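Local coordinates for endoglucanase (Clostridium thermocellum, PDB 2C4X), which probably acts as a cellulase in the cellulosome, this construct holding its C-terminal PKD domain and the CBM44 module, which recognises beta-glucan chains and xyloglucan, at residues Pro5-Ser17 with Val73-Phe87. The protein carries 1 engineered substitution. Numbering follows the deposited sequence.
Sequences PENQAPKAIFTFS and VKLIVTDNQGASSSF. With CA (calcium ion), chain B.
The ring of Phe-14 packs against Leu-75, its CD1 3.6 Å from Leu-75 CB, turns its edge to Val-73 O, and takes the edge of the Phe-87 ring on one face in an offset edge-to-face pair (planes at 80°). With CG lodged between its own backbone N and carbonyl carbon (chi1 70°), Phe-14 turns back into the core, where Trp-46 adds a second edge-to-face contact. Further along, Ala-12 CB lies 3.8 Å from Val-77 CG2, and Pro-10 CB packs on CG1 of the same valine. Residues 7-14 run along the hairpin of strands 69-79 and 84-93, leading into 15-17, an outermost strand of the other sheet of the PKD domain's beta-sandwich. On the solvent side exposed Ile-13 lays CG1 over a face of the Phe-87 ring, a CH-pi contact, and a water links Ala-12 O with Ser-86 O. At the hairpin turn, calcium joins the segments through Asn-7 OD1, Gln-8 O and Asp-79 OD2, each 2.4 Å from the ion; Asp-36 and Asp-38 complete the protein ligands. Asn-7 ND2 also donates to the syn side of Asp-79 OD2 (3.0 Å, 157°). Asp-79 OD1 accepts from Gln-81 N (an Asx turn) and Ala-83 N, on opposite faces of the carboxylate.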
# COMPACT_ATOMS: atom_id res chain seq x y z
N PRO A 5 13.00 -35.78 -36.06
CA PRO A 5 13.82 -34.86 -35.25
C PRO A 5 13.03 -33.65 -34.74
O PRO A 5 13.36 -32.50 -35.07
CB PRO A 5 14.93 -34.42 -36.23
CG PRO A 5 14.89 -35.41 -37.36
CD PRO A 5 13.47 -35.87 -37.45
N GLU A 6 12.00 -33.92 -33.93
CA GLU A 6 11.00 -32.92 -33.51
C GLU A 6 11.54 -31.60 -32.95
O GLU A 6 12.35 -31.60 -32.01
CB GLU A 6 10.03 -33.55 -32.50
CG GLU A 6 8.70 -34.01 -33.09
CD GLU A 6 7.65 -32.90 -33.12
OE1 GLU A 6 7.58 -32.10 -32.16
OE2 GLU A 6 6.87 -32.86 -34.10
N ASN A 7 11.08 -30.49 -33.51
CA ASN A 7 11.49 -29.16 -33.05
C ASN A 7 11.11 -28.88 -31.59
O ASN A 7 9.95 -29.03 -31.20
CB ASN A 7 10.90 -28.07 -33.95
CG ASN A 7 11.27 -26.66 -33.49
OD1 ASN A 7 12.39 -26.42 -33.05
ND2 ASN A 7 10.34 -25.73 -33.61
N GLN A 8 12.10 -28.48 -30.78
CA GLN A 8 11.84 -28.02 -29.41
C GLN A 8 11.37 -26.58 -29.41
O GLN A 8 11.95 -25.72 -30.11
CB GLN A 8 13.09 -28.15 -28.54
CG GLN A 8 13.55 -29.57 -28.33
CD GLN A 8 14.90 -29.65 -27.64
OE1 GLN A 8 15.25 -28.81 -26.81
NE2 GLN A 8 15.66 -30.67 -27.99
N ALA A 9 10.31 -26.31 -28.64
CA ALA A 9 9.82 -24.95 -28.47
C ALA A 9 10.83 -24.13 -27.65
O ALA A 9 11.48 -24.67 -26.77
CB ALA A 9 8.44 -24.94 -27.80
N PRO A 10 10.98 -22.84 -27.98
CA PRO A 10 11.97 -22.03 -27.27
C PRO A 10 11.55 -21.80 -25.82
O PRO A 10 10.40 -22.07 -25.45
CB PRO A 10 11.98 -20.70 -28.05
CG PRO A 10 10.67 -20.66 -28.78
CD PRO A 10 10.25 -22.08 -29.01
N LYS A 11 12.47 -21.33 -24.99
CA LYS A 11 12.13 -21.00 -23.61
C LYS A 11 11.98 -19.49 -23.45
O LYS A 11 12.85 -18.73 -23.85
CB LYS A 11 13.12 -21.62 -22.63
CG LYS A 11 13.00 -23.17 -22.65
CD LYS A 11 13.68 -23.91 -21.49
CE LYS A 11 12.87 -23.80 -20.17
NZ LYS A 11 11.39 -24.12 -20.25
N ALA A 12 10.83 -19.09 -22.91
CA ALA A 12 10.46 -17.69 -22.77
C ALA A 12 10.58 -17.28 -21.30
O ALA A 12 10.09 -17.95 -20.39
CB ALA A 12 9.03 -17.47 -23.26
N ILE A 13 11.27 -16.16 -21.09
CA ILE A 13 11.42 -15.63 -19.73
C ILE A 13 11.80 -14.16 -19.88
O ILE A 13 12.44 -13.77 -20.85
CB ILE A 13 12.51 -16.39 -18.91
CG1 ILE A 13 12.43 -16.00 -17.42
CG2 ILE A 13 13.91 -16.12 -19.49
CD1 ILE A 13 13.20 -16.91 -16.47
N PHE A 14 11.39 -13.36 -18.91
CA PHE A 14 11.85 -11.98 -18.85
C PHE A 14 11.91 -11.47 -17.43
O PHE A 14 11.27 -12.02 -16.53
CB PHE A 14 10.99 -11.06 -19.74
CG PHE A 14 9.59 -10.83 -19.23
CD1 PHE A 14 8.54 -11.65 -19.65
CD2 PHE A 14 9.31 -9.78 -18.36
CE1 PHE A 14 7.23 -11.44 -19.19
CE2 PHE A 14 8.02 -9.56 -17.89
CZ PHE A 14 6.98 -10.38 -18.31
N THR A 15 12.72 -10.42 -17.25
CA THR A 15 12.73 -9.61 -16.04
C THR A 15 12.46 -8.16 -16.45
O THR A 15 12.45 -7.84 -17.65
CB THR A 15 14.08 -9.69 -15.29
OG1 THR A 15 15.13 -9.21 -16.13
CG2 THR A 15 14.40 -11.13 -14.87
N PHE A 16 12.21 -7.28 -15.48
CA PHE A 16 12.03 -5.86 -15.79
C PHE A 16 12.66 -4.99 -14.71
O PHE A 16 12.88 -5.43 -13.59
CB PHE A 16 10.55 -5.49 -16.03
CG PHE A 16 9.64 -5.84 -14.88
CD1 PHE A 16 9.55 -5.02 -13.76
CD2 PHE A 16 8.87 -7.00 -14.93
CE1 PHE A 16 8.71 -5.34 -12.70
CE2 PHE A 16 8.03 -7.35 -13.86
CZ PHE A 16 7.96 -6.51 -12.74
N SER A 17 12.94 -3.74 -15.09
CA SER A 17 13.54 -2.75 -14.22
C SER A 17 12.98 -1.37 -14.60
O SER A 17 12.87 -1.08 -15.79
CB SER A 17 15.06 -2.77 -14.40
OG SER A 17 15.67 -2.05 -13.35
N VAL A 73 1.92 -8.81 -17.80
CA VAL A 73 2.74 -8.67 -19.00
C VAL A 73 3.03 -10.08 -19.50
O VAL A 73 3.61 -10.89 -18.78
CB VAL A 73 4.05 -7.88 -18.73
CG1 VAL A 73 4.91 -7.76 -20.02
CG2 VAL A 73 3.71 -6.51 -18.15
N LYS A 74 2.56 -10.37 -20.72
CA LYS A 74 2.79 -11.66 -21.34
C LYS A 74 3.80 -11.54 -22.47
O LYS A 74 3.64 -10.72 -23.38
CB LYS A 74 1.47 -12.25 -21.88
CG LYS A 74 1.65 -13.60 -22.58
CD LYS A 74 0.30 -14.14 -23.03
CE LYS A 74 0.38 -15.59 -23.42
NZ LYS A 74 -0.89 -16.05 -24.09
N LEU A 75 4.84 -12.37 -22.41
CA LEU A 75 5.80 -12.47 -23.49
C LEU A 75 5.60 -13.77 -24.22
O LEU A 75 5.54 -14.83 -23.60
CB LEU A 75 7.23 -12.43 -22.95
CG LEU A 75 8.37 -12.87 -23.89
CD1 LEU A 75 8.59 -11.82 -25.00
CD2 LEU A 75 9.66 -13.11 -23.09
N ILE A 76 5.52 -13.70 -25.55
CA ILE A 76 5.60 -14.88 -26.39
C ILE A 76 6.87 -14.81 -27.24
O ILE A 76 7.14 -13.82 -27.93
CB ILE A 76 4.35 -15.04 -27.28
CG1 ILE A 76 3.09 -15.21 -26.42
CG2 ILE A 76 4.50 -16.26 -28.22
CD1 ILE A 76 1.78 -15.06 -27.19
N VAL A 77 7.64 -15.89 -27.19
CA VAL A 77 8.87 -16.03 -27.93
C VAL A 77 8.66 -17.09 -29.01
O VAL A 77 8.15 -18.18 -28.72
CB VAL A 77 10.01 -16.44 -26.95
CG1 VAL A 77 11.22 -16.96 -27.68
CG2 VAL A 77 10.40 -15.27 -26.06
N THR A 78 9.04 -16.77 -30.24
CA THR A 78 8.82 -17.67 -31.36
C THR A 78 10.15 -17.96 -32.03
O THR A 78 10.94 -17.05 -32.28
CB THR A 78 7.82 -17.06 -32.38
OG1 THR A 78 6.63 -16.67 -31.68
CG2 THR A 78 7.45 -18.05 -33.50
N ASP A 79 10.41 -19.25 -32.28
CA ASP A 79 11.66 -19.67 -32.91
C ASP A 79 11.61 -19.63 -34.45
O ASP A 79 10.57 -19.27 -35.04
CB ASP A 79 12.13 -21.03 -32.36
CG ASP A 79 11.27 -22.20 -32.83
OD1 ASP A 79 10.54 -22.07 -33.82
OD2 ASP A 79 11.35 -23.27 -32.20
N ASN A 80 12.73 -19.98 -35.08
CA ASN A 80 12.88 -19.99 -36.54
C ASN A 80 11.96 -20.95 -37.30
O ASN A 80 11.79 -20.84 -38.51
CB ASN A 80 14.35 -20.26 -36.93
CG ASN A 80 14.86 -21.61 -36.41
OD1 ASN A 80 14.94 -21.83 -35.20
ND2 ASN A 80 15.21 -22.50 -37.32
N GLN A 81 11.35 -21.89 -36.57
CA GLN A 81 10.43 -22.86 -37.15
C GLN A 81 8.96 -22.62 -36.76
O GLN A 81 8.10 -23.44 -37.07
CB GLN A 81 10.88 -24.26 -36.77
CG GLN A 81 12.06 -24.75 -37.61
CD GLN A 81 12.63 -26.05 -37.11
OE1 GLN A 81 12.44 -27.10 -37.72
NE2 GLN A 81 13.35 -26.01 -35.98
N GLY A 82 8.69 -21.50 -36.09
CA GLY A 82 7.32 -21.12 -35.74
C GLY A 82 6.74 -21.68 -34.45
O GLY A 82 5.56 -21.48 -34.17
N ALA A 83 7.55 -22.40 -33.66
CA ALA A 83 7.11 -22.85 -32.33
C ALA A 83 7.31 -21.74 -31.30
O ALA A 83 8.24 -20.94 -31.39
CB ALA A 83 7.86 -24.13 -31.90
N SER A 84 6.42 -21.70 -30.31
CA SER A 84 6.46 -20.63 -29.34
C SER A 84 6.21 -21.08 -27.90
O SER A 84 5.64 -22.15 -27.66
CB SER A 84 5.49 -19.51 -29.73
OG SER A 84 4.18 -20.00 -29.80
N SER A 85 6.67 -20.25 -26.96
CA SER A 85 6.41 -20.40 -25.53
C SER A 85 6.02 -19.05 -24.99
O SER A 85 6.40 -18.02 -25.54
CB SER A 85 7.69 -20.84 -24.80
OG SER A 85 8.20 -22.00 -25.42
N SER A 86 5.30 -19.05 -23.88
CA SER A 86 4.93 -17.81 -23.22
C SER A 86 5.34 -17.80 -21.75
O SER A 86 5.41 -18.86 -21.10
CB SER A 86 3.43 -17.55 -23.37
OG SER A 86 2.66 -18.32 -22.46
N PHE A 87 5.61 -16.59 -21.25
CA PHE A 87 5.95 -16.33 -19.85
C PHE A 87 5.17 -15.08 -19.47
O PHE A 87 5.23 -14.07 -20.19
CB PHE A 87 7.46 -16.08 -19.72
CG PHE A 87 7.95 -15.92 -18.28
CD1 PHE A 87 8.07 -14.65 -17.70
CD2 PHE A 87 8.35 -17.03 -17.54
CE1 PHE A 87 8.55 -14.51 -16.38
CE2 PHE A 87 8.84 -16.89 -16.23
CZ PHE A 87 8.93 -15.63 -15.66
CA CA B . 13.33 -24.63 -31.75
O HOH W 1 14.42 -28.04 -34.71
O HOH W 2 7.98 -20.29 -21.23
O HOH W 3 13.95 -24.14 -34.04